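Local coordinates for protein endo-1,4-beta-xylanase 1 (Hypocrea jecorina, PDB 1XYN) that hydrolyses internal 1,4-beta-xylosidic linkages in the main chain of xylan, a plant cell-wall hemicellulose, releasing xylooligosaccharides and xylose, at residues N71-Y76 with S114-A119; G52-N57 with G61-Y66; N4-Y9 with Y17-T22. One frame throughout, in Å; residues are numbered along the deposited sequence.

Contact 1. Residues N71-Y76 with S114-A119; sequences NPLVEY and SIQGTA
L73 packs against the thumb of this family 11 xylanase, the long hairpin loop whose tip, from S114 to G117, is a type I beta turn. On the other side the chain has just passed a cis peptide before P72 and enters strand 74-79, which carries E75, the predicted nucleophile. With CG anti to the backbone N (chi1 177°), L73 sends its two methyls apart over the loop. CD1 lies 3.9 Å from CG1 of I115 and also rests alongside the Q116 amide, while CD2 meets CB of A119, again at 3.9 Å, and approaches OG of S114 at 3.6 Å. A branched aliphatic residue suits this place because each methyl finds a different wall; W68 and F121 close round the same side chain. The turn is stiffened from within: S114 OG accepts from Q116 N (3.1 Å, 153° at the hydrogen), an ST turn, and G117 takes backbone angles at which a CB would collide with the preceding carbonyl. Q116 O accepts a hydrogen bond from Q31 NE2 of the second subunit. Beyond the apolar patch, Q116 comes at L73 from the opposite direction, and a water bridges the segments, accepting from Q116 NE2 at 2.8 Å and from N71 N at 2.8 Å.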
loop_
_atom_site.group_PDB
_atom_site.type_symbol
_atom_site.label_atom_id
_atom_site.label_comp_id
_atom_site.label_asym_id
_atom_site.label_seq_id
_atom_site.Cartn_x
_atom_site.Cartn_y
_atom_site.Cartn_z
ATOM N N ASN A 71 7.022 3.319 -18.266
ATOM C CA ASN A 71 6.495 4.086 -19.397
ATOM C C ASN A 71 5.720 3.229 -20.403
ATOM O O ASN A 71 6.166 3.030 -21.534
ATOM C CB ASN A 71 7.631 4.840 -20.090
ATOM C CG ASN A 71 7.136 6.010 -20.905
ATOM O OD1 ASN A 71 6.476 6.916 -20.386
ATOM N ND2 ASN A 71 7.460 6.006 -22.189
ATOM N N PRO A 72 4.515 2.764 -20.026
ATOM C CA PRO A 72 3.809 2.969 -18.754
ATOM C C PRO A 72 4.304 2.120 -17.574
ATOM O O PRO A 72 4.910 1.062 -17.769
ATOM C CB PRO A 72 2.379 2.583 -19.119
ATOM C CG PRO A 72 2.594 1.419 -20.040
ATOM C CD PRO A 72 3.716 1.916 -20.932
ATOM N N LEU A 73 4.010 2.580 -16.355
ATOM C CA LEU A 73 4.387 1.863 -15.137
ATOM C C LEU A 73 3.396 0.711 -14.953
ATOM O O LEU A 73 2.197 0.945 -14.787
ATOM C CB LEU A 73 4.359 2.797 -13.918
ATOM C CG LEU A 73 4.665 2.174 -12.545
ATOM C CD1 LEU A 73 6.057 1.567 -12.535
ATOM C CD2 LEU A 73 4.530 3.214 -11.452
ATOM N N VAL A 74 3.905 -0.522 -14.975
ATOM C CA VAL A 74 3.070 -1.717 -14.858
ATOM C C VAL A 74 3.625 -2.800 -13.936
ATOM O O VAL A 74 4.769 -3.223 -14.074
ATOM C CB VAL A 74 2.869 -2.392 -16.254
ATOM C CG1 VAL A 74 2.000 -3.638 -16.127
ATOM C CG2 VAL A 74 2.265 -1.411 -17.258
ATOM N N GLU A 75 2.793 -3.286 -13.027
ATOM C CA GLU A 75 3.198 -4.367 -12.138
ATOM C C GLU A 75 2.469 -5.601 -12.658
ATOM O O GLU A 75 1.248 -5.611 -12.754
ATOM C CB GLU A 75 2.762 -4.067 -10.709
ATOM C CG GLU A 75 3.000 -5.191 -9.714
ATOM C CD GLU A 75 2.584 -4.807 -8.306
ATOM O OE1 GLU A 75 1.467 -4.280 -8.139
ATOM O OE2 GLU A 75 3.380 -5.016 -7.365
ATOM N N TYR A 76 3.203 -6.649 -12.995
ATOM C CA TYR A 76 2.550 -7.824 -13.509
ATOM C C TYR A 76 2.843 -9.089 -12.724
ATOM O O TYR A 76 3.861 -9.193 -12.050
ATOM C CB TYR A 76 2.867 -7.995 -15.003
ATOM C CG TYR A 76 4.316 -8.270 -15.346
ATOM C CD1 TYR A 76 4.829 -9.566 -15.264
ATOM C CD2 TYR A 76 5.178 -7.242 -15.752
ATOM C CE1 TYR A 76 6.159 -9.838 -15.571
ATOM C CE2 TYR A 76 6.517 -7.506 -16.063
ATOM C CZ TYR A 76 6.996 -8.811 -15.966
ATOM O OH TYR A 76 8.307 -9.116 -16.254
ATOM N N SER A 114 5.807 1.814 -5.487
ATOM C CA SER A 114 6.326 1.256 -6.728
ATOM C C SER A 114 7.803 1.558 -6.874
ATOM O O SER A 114 8.397 2.227 -6.028
ATOM C CB SER A 114 5.573 1.829 -7.934
ATOM O OG SER A 114 5.947 3.169 -8.184
ATOM N N ILE A 115 8.381 1.073 -7.971
ATOM C CA ILE A 115 9.787 1.281 -8.279
ATOM C C ILE A 115 10.051 2.747 -8.621
ATOM O O ILE A 115 11.202 3.165 -8.750
ATOM C CB ILE A 115 10.243 0.390 -9.462
ATOM C CG1 ILE A 115 9.354 0.634 -10.686
ATOM C CG2 ILE A 115 10.197 -1.075 -9.064
ATOM C CD1 ILE A 115 9.790 -0.115 -11.919
ATOM N N GLN A 116 8.971 3.515 -8.763
ATOM C CA GLN A 116 9.038 4.942 -9.081
ATOM C C GLN A 116 8.574 5.786 -7.895
ATOM O O GLN A 116 8.382 7.005 -8.016
ATOM C CB GLN A 116 8.148 5.252 -10.287
ATOM C CG GLN A 116 8.443 4.410 -11.517
ATOM C CD GLN A 116 7.907 5.034 -12.799
ATOM O OE1 GLN A 116 7.507 6.203 -12.823
ATOM N NE2 GLN A 116 7.909 4.258 -13.874
ATOM N N GLY A 117 8.459 5.137 -6.741
ATOM C CA GLY A 117 7.981 5.801 -5.543
ATOM C C GLY A 117 6.509 5.446 -5.434
ATOM O O GLY A 117 6.040 4.558 -6.146
ATOM N N THR A 118 5.772 6.090 -4.537
ATOM C CA THR A 118 4.347 5.792 -4.422
ATOM C C THR A 118 3.654 6.402 -5.641
ATOM O O THR A 118 3.824 7.596 -5.949
ATOM C CB THR A 118 3.750 6.297 -3.092
ATOM O OG1 THR A 118 4.013 7.693 -2.936
ATOM C CG2 THR A 118 4.375 5.544 -1.927
ATOM N N ALA A 119 2.948 5.551 -6.381
ATOM C CA ALA A 119 2.273 5.971 -7.599
ATOM C C ALA A 119 0.993 5.193 -7.861
ATOM O O ALA A 119 0.625 4.299 -7.104
ATOM C CB ALA A 119 3.219 5.809 -8.788
HETATM O O HOH W 1 7.278 5.350 -16.389
#

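Contact 2. Residues G52-N57 with G61-Y66; sequences GSFSVN and GLLSVY
Strands 53-56 and 61-66 run nearly antiparallel, at 160°, with axes 7.9 Å apart at closest approach, and face each other through side chains, since they belong to two different sheets. F54 stands opposite L63 and V56 opposite G61, and F54, V56 and L63 point their CB atoms at the other strand.

F54 makes the largest contribution, by area, to the contact. A chi1 of 176° sets the ring opposite the backbone N, which carries it across to the second strand and lays one face against L63. There the CB of L63 sits 3.8 Å from the ring centroid and only 4° off its normal, an almost perfectly centred CH-pi contact, while CD2 of the same leucine folds back to within 4.0 Å of F54 CB, the two side chains sliding past each other in opposite directions. The leading edge of the ring meets main chain: CZ is 3.5 Å from L62 N and 3.6 Å from G61 C, the latter carbon lying in the ring plane. Glycine at 61 is what makes room, because a CB there would point inward, 2.4 Å from V56 CG2 and close to F54 CZ as well; without it, V56 CG2 settles 3.9 Å from G61 CA. L62, by contrast, turns its side chain to the far side, near Y77 and the predicted proton donor E164. D81, a calcium ligand together with H83, packs on both F54 and L63.

A short connection joining two strands that face each other from separate sheets is a beta arch, and the large apolar residues inside it are typical of the core of the beta-jelly-roll sandwich of family 11 xylanases.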
loop_
_atom_site.group_PDB
_atom_site.type_symbol
_atom_site.label_atom_id
_atom_site.label_comp_id
_atom_site.label_asym_id
_atom_site.label_seq_id
_atom_site.Cartn_x
_atom_site.Cartn_y
_atom_site.Cartn_z
ATOM N N GLY A 52 10.178 -26.718 -6.922
ATOM C CA GLY A 52 10.423 -26.857 -5.506
ATOM C C GLY A 52 9.132 -27.034 -4.756
ATOM O O GLY A 52 8.195 -27.660 -5.251
ATOM N N SER A 53 9.079 -26.485 -3.553
ATOM C CA SER A 53 7.889 -26.602 -2.743
ATOM C C SER A 53 7.325 -25.220 -2.450
ATOM O O SER A 53 7.997 -24.208 -2.637
ATOM C CB SER A 53 8.196 -27.362 -1.446
ATOM O OG SER A 53 8.951 -26.583 -0.534
ATOM N N PHE A 54 6.071 -25.193 -2.016
ATOM C CA PHE A 54 5.380 -23.958 -1.690
ATOM C C PHE A 54 4.151 -24.365 -0.901
ATOM O O PHE A 54 3.157 -24.834 -1.467
ATOM C CB PHE A 54 4.989 -23.220 -2.969
ATOM C CG PHE A 54 4.194 -21.969 -2.730
ATOM C CD1 PHE A 54 4.796 -20.837 -2.209
ATOM C CD2 PHE A 54 2.839 -21.925 -3.041
ATOM C CE1 PHE A 54 4.059 -19.678 -2.000
ATOM C CE2 PHE A 54 2.099 -20.776 -2.839
ATOM C CZ PHE A 54 2.711 -19.648 -2.317
ATOM N N SER A 55 4.259 -24.254 0.418
ATOM C CA SER A 55 3.178 -24.619 1.321
ATOM C C SER A 55 2.616 -23.385 2.025
ATOM O O SER A 55 3.365 -22.510 2.456
ATOM C CB SER A 55 3.693 -25.626 2.347
ATOM O OG SER A 55 2.651 -26.073 3.191
ATOM N N VAL A 56 1.290 -23.301 2.095
ATOM C CA VAL A 56 0.613 -22.182 2.745
ATOM C C VAL A 56 -0.286 -22.771 3.836
ATOM O O VAL A 56 -1.366 -23.295 3.554
ATOM C CB VAL A 56 -0.213 -21.350 1.714
ATOM C CG1 VAL A 56 -0.943 -20.204 2.392
ATOM C CG2 VAL A 56 0.706 -20.800 0.639
ATOM N N ASN A 57 0.195 -22.727 5.078
ATOM C CA ASN A 57 -0.548 -23.276 6.206
ATOM C C ASN A 57 -1.847 -22.516 6.461
ATOM O O ASN A 57 -2.868 -23.122 6.790
ATOM C CB ASN A 57 0.321 -23.276 7.472
ATOM C CG ASN A 57 1.593 -24.101 7.315
ATOM O OD1 ASN A 57 2.702 -23.563 7.315
ATOM N ND2 ASN A 57 1.438 -25.411 7.191
ATOM N N GLY A 61 -1.258 -16.780 0.054
ATOM C CA GLY A 61 0.054 -17.159 -0.442
ATOM C C GLY A 61 0.040 -17.276 -1.956
ATOM O O GLY A 61 -0.839 -17.934 -2.516
ATOM N N LEU A 62 1.016 -16.654 -2.620
ATOM C CA LEU A 62 1.104 -16.677 -4.081
ATOM C C LEU A 62 2.501 -17.026 -4.594
ATOM O O LEU A 62 3.495 -16.493 -4.099
ATOM C CB LEU A 62 0.742 -15.296 -4.655
ATOM C CG LEU A 62 -0.255 -14.366 -3.952
ATOM C CD1 LEU A 62 -0.300 -13.017 -4.666
ATOM C CD2 LEU A 62 -1.633 -14.994 -3.911
ATOM N N LEU A 63 2.577 -17.943 -5.557
ATOM C CA LEU A 63 3.852 -18.303 -6.183
ATOM C C LEU A 63 3.720 -17.824 -7.633
ATOM O O LEU A 63 2.878 -18.323 -8.383
ATOM C CB LEU A 63 4.092 -19.815 -6.132
ATOM C CG LEU A 63 5.392 -20.314 -6.787
ATOM C CD1 LEU A 63 6.618 -19.676 -6.120
ATOM C CD2 LEU A 63 5.461 -21.835 -6.718
ATOM N N SER A 64 4.539 -16.860 -8.035
ATOM C CA SER A 64 4.417 -16.338 -9.383
ATOM C C SER A 64 5.616 -15.609 -9.948
ATOM O O SER A 64 6.500 -15.173 -9.215
ATOM C CB SER A 64 3.243 -15.356 -9.427
ATOM O OG SER A 64 3.488 -14.208 -8.623
ATOM N N VAL A 65 5.647 -15.508 -11.274
ATOM C CA VAL A 65 6.685 -14.741 -11.933
ATOM C C VAL A 65 6.116 -13.348 -11.689
ATOM O O VAL A 65 4.921 -13.119 -11.901
ATOM C CB VAL A 65 6.777 -15.044 -13.453
ATOM C CG1 VAL A 65 7.723 -14.052 -14.134
ATOM C CG2 VAL A 65 7.268 -16.494 -13.688
ATOM N N TYR A 66 6.932 -12.466 -11.124
ATOM C CA TYR A 66 6.525 -11.106 -10.787
ATOM C C TYR A 66 7.492 -10.101 -11.405
ATOM O O TYR A 66 8.691 -10.365 -11.506
ATOM C CB TYR A 66 6.504 -10.965 -9.250
ATOM C CG TYR A 66 6.335 -9.557 -8.721
ATOM C CD1 TYR A 66 5.084 -8.947 -8.680
ATOM C CD2 TYR A 66 7.428 -8.838 -8.231
ATOM C CE1 TYR A 66 4.929 -7.663 -8.163
ATOM C CE2 TYR A 66 7.283 -7.571 -7.723
ATOM C CZ TYR A 66 6.030 -6.983 -7.687
ATOM O OH TYR A 66 5.883 -5.720 -7.160
#

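Contact 3. Residues N4-Y9 with Y17-T22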
loop_
_atom_site.group_PDB
_atom_site.type_symbol
_atom_site.label_atom_id
_atom_site.label_comp_id
_atom_site.label_asym_id
_atom_site.label_seq_id
_atom_site.Cartn_x
_atom_site.Cartn_y
_atom_site.Cartn_z
ATOM N N ASN A 4 20.763 -12.103 -11.045
ATOM C CA ASN A 4 21.517 -10.911 -10.696
ATOM C C ASN A 4 20.633 -9.926 -9.948
ATOM O O ASN A 4 20.977 -8.747 -9.820
ATOM C CB ASN A 4 22.123 -10.259 -11.945
ATOM C CG ASN A 4 21.081 -9.606 -12.843
ATOM O OD1 ASN A 4 19.994 -10.136 -13.052
ATOM N ND2 ASN A 4 21.421 -8.446 -13.383
ATOM N N TYR A 5 19.475 -10.402 -9.488
ATOM C CA TYR A 5 18.556 -9.555 -8.733
ATOM C C TYR A 5 17.868 -10.313 -7.610
ATOM O O TYR A 5 17.384 -11.430 -7.792
ATOM C CB TYR A 5 17.505 -8.901 -9.628
ATOM C CG TYR A 5 16.734 -7.821 -8.909
ATOM C CD1 TYR A 5 17.296 -6.561 -8.715
ATOM C CD2 TYR A 5 15.459 -8.062 -8.394
ATOM C CE1 TYR A 5 16.612 -5.560 -8.023
ATOM C CE2 TYR A 5 14.764 -7.070 -7.696
ATOM C CZ TYR A 5 15.349 -5.821 -7.516
ATOM O OH TYR A 5 14.683 -4.829 -6.833
ATOM N N ASP A 6 17.837 -9.682 -6.446
ATOM C CA ASP A 6 17.223 -10.258 -5.264
ATOM C C ASP A 6 16.076 -9.367 -4.795
ATOM O O ASP A 6 16.276 -8.223 -4.369
ATOM C CB ASP A 6 18.278 -10.436 -4.161
ATOM C CG ASP A 6 17.677 -10.813 -2.811
ATOM O OD1 ASP A 6 16.556 -11.360 -2.767
ATOM O OD2 ASP A 6 18.339 -10.563 -1.781
ATOM N N GLN A 7 14.865 -9.894 -4.930
ATOM C CA GLN A 7 13.663 -9.196 -4.516
ATOM C C GLN A 7 13.489 -9.465 -3.034
ATOM O O GLN A 7 13.289 -10.609 -2.627
ATOM C CB GLN A 7 12.459 -9.726 -5.307
ATOM C CG GLN A 7 11.095 -9.228 -4.835
ATOM C CD GLN A 7 11.001 -7.711 -4.737
ATOM O OE1 GLN A 7 10.205 -7.186 -3.957
ATOM N NE2 GLN A 7 11.805 -7.004 -5.524
ATOM N N ASN A 8 13.622 -8.422 -2.223
ATOM C CA ASN A 8 13.460 -8.577 -0.784
ATOM C C ASN A 8 12.624 -7.452 -0.187
ATOM O O ASN A 8 13.149 -6.426 0.256
ATOM C CB ASN A 8 14.813 -8.662 -0.088
ATOM C CG ASN A 8 14.686 -9.041 1.375
ATOM O OD1 ASN A 8 13.580 -9.242 1.889
ATOM N ND2 ASN A 8 15.823 -9.164 2.049
ATOM N N TYR A 9 11.314 -7.676 -0.157
ATOM C CA TYR A 9 10.370 -6.706 0.369
ATOM C C TYR A 9 9.572 -7.349 1.490
ATOM O O TYR A 9 9.134 -8.486 1.374
ATOM C CB TYR A 9 9.437 -6.241 -0.757
ATOM C CG TYR A 9 8.358 -5.276 -0.336
ATOM C CD1 TYR A 9 8.600 -3.907 -0.297
ATOM C CD2 TYR A 9 7.085 -5.733 0.008
ATOM C CE1 TYR A 9 7.603 -3.008 0.075
ATOM C CE2 TYR A 9 6.080 -4.847 0.384
ATOM C CZ TYR A 9 6.347 -3.486 0.415
ATOM O OH TYR A 9 5.362 -2.603 0.796
ATOM N N TYR A 17 13.861 -15.114 4.966
ATOM C CA TYR A 17 14.215 -15.237 3.563
ATOM C C TYR A 17 15.694 -15.575 3.377
ATOM O O TYR A 17 16.562 -14.892 3.908
ATOM C CB TYR A 17 13.878 -13.920 2.847
ATOM C CG TYR A 17 14.321 -13.860 1.405
ATOM C CD1 TYR A 17 14.002 -14.885 0.513
ATOM C CD2 TYR A 17 15.075 -12.782 0.937
ATOM C CE1 TYR A 17 14.424 -14.842 -0.811
ATOM C CE2 TYR A 17 15.498 -12.730 -0.379
ATOM C CZ TYR A 17 15.172 -13.763 -1.246
ATOM O OH TYR A 17 15.605 -13.720 -2.543
ATOM N N SER A 18 15.968 -16.599 2.577
ATOM C CA SER A 18 17.335 -17.022 2.309
ATOM C C SER A 18 17.619 -17.137 0.814
ATOM O O SER A 18 17.351 -18.173 0.203
ATOM C CB SER A 18 17.625 -18.366 2.979
ATOM O OG SER A 18 17.358 -18.318 4.367
ATOM N N PRO A 19 18.129 -16.053 0.197
ATOM C CA PRO A 19 18.450 -16.060 -1.234
ATOM C C PRO A 19 19.702 -16.892 -1.519
ATOM O O PRO A 19 20.530 -17.118 -0.638
ATOM C CB PRO A 19 18.688 -14.581 -1.539
ATOM C CG PRO A 19 19.219 -14.050 -0.248
ATOM C CD PRO A 19 18.318 -14.707 0.769
ATOM N N SER A 20 19.826 -17.355 -2.756
ATOM C CA SER A 20 20.974 -18.146 -3.148
ATOM C C SER A 20 21.270 -17.908 -4.621
ATOM O O SER A 20 20.600 -17.109 -5.290
ATOM C CB SER A 20 20.737 -19.638 -2.854
ATOM O OG SER A 20 20.434 -20.380 -4.024
ATOM N N ASN A 21 22.315 -18.559 -5.105
ATOM C CA ASN A 21 22.715 -18.415 -6.493
ATOM C C ASN A 21 21.751 -19.075 -7.477
ATOM O O ASN A 21 21.586 -18.597 -8.598
ATOM C CB ASN A 21 24.165 -18.912 -6.700
ATOM C CG ASN A 21 24.382 -20.383 -6.287
ATOM O OD1 ASN A 21 25.236 -21.064 -6.858
ATOM N ND2 ASN A 21 23.647 -20.859 -5.281
ATOM N N THR A 22 21.069 -20.124 -7.033
ATOM C CA THR A 22 20.145 -20.849 -7.897
ATOM C C THR A 22 18.697 -20.820 -7.430
ATOM O O THR A 22 17.875 -21.601 -7.907
ATOM C CB THR A 22 20.553 -22.327 -8.015
ATOM O OG1 THR A 22 20.527 -22.936 -6.716
ATOM C CG2 THR A 22 21.941 -22.450 -8.600
#
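Y17 points its CB toward the strand of D6 and N8, and because CG stands trans to the main-chain N the ring extends across the gap. Along the rim, CD2 comes 3.8 Å from N8 CG, the amide and ring planes 64° apart; the oxygen of that amide is bonded to Q10. One atom further, CE2 approaches the backbone O of Q7 at 3.8 Å. At the tip, OH donates a short 2.6 Å hydrogen bond to D6 OD1, reaching it from 41° above the carboxylate plane. P19, two residues along, lays CD 3.6 Å above one ring face, toward its rim, and its CG also meets D6 OD2 at 3.9 Å. Tyrosine suits the site by joining an apolar ring to a polar end. A phenylalanine here would probably leave D6 OD1 without its hydroxyl mate, and the carboxylate freer to turn. The axes of 5-9 and 17-19, nearly antiparallel, approach to 9.0 Å; the strands lie in different sheets: strand 5-10 pairs with 34-40, while strand 14-19, beside 23-30, is outermost in its sheet within this chain, and the ring of Y17 is wedged among V36, V38, F24 and V26.

Along the chain the contacts follow in series: contact 3 closes first, then contact 2, then contact 1. Contacts 2 and 3, with centres about 15 Å apart, each join the two sheets of the sandwich. The centre of contact 1 lies about 23 Å from that of contact 2, across the centre of the chain, and about 21 Å from that of contact 3. Contacts 1 and 2 nevertheless meet through neighbouring strands 60-70 and 74-79: E75 OE2 is 2.6 Å from Y66 OH, a probable hydrogen bond joining the predicted nucleophile to a residue thought to bind substrate. Core packing, sheet edge and thumb are thus all tied to the sheet that bears the probable catalytic site.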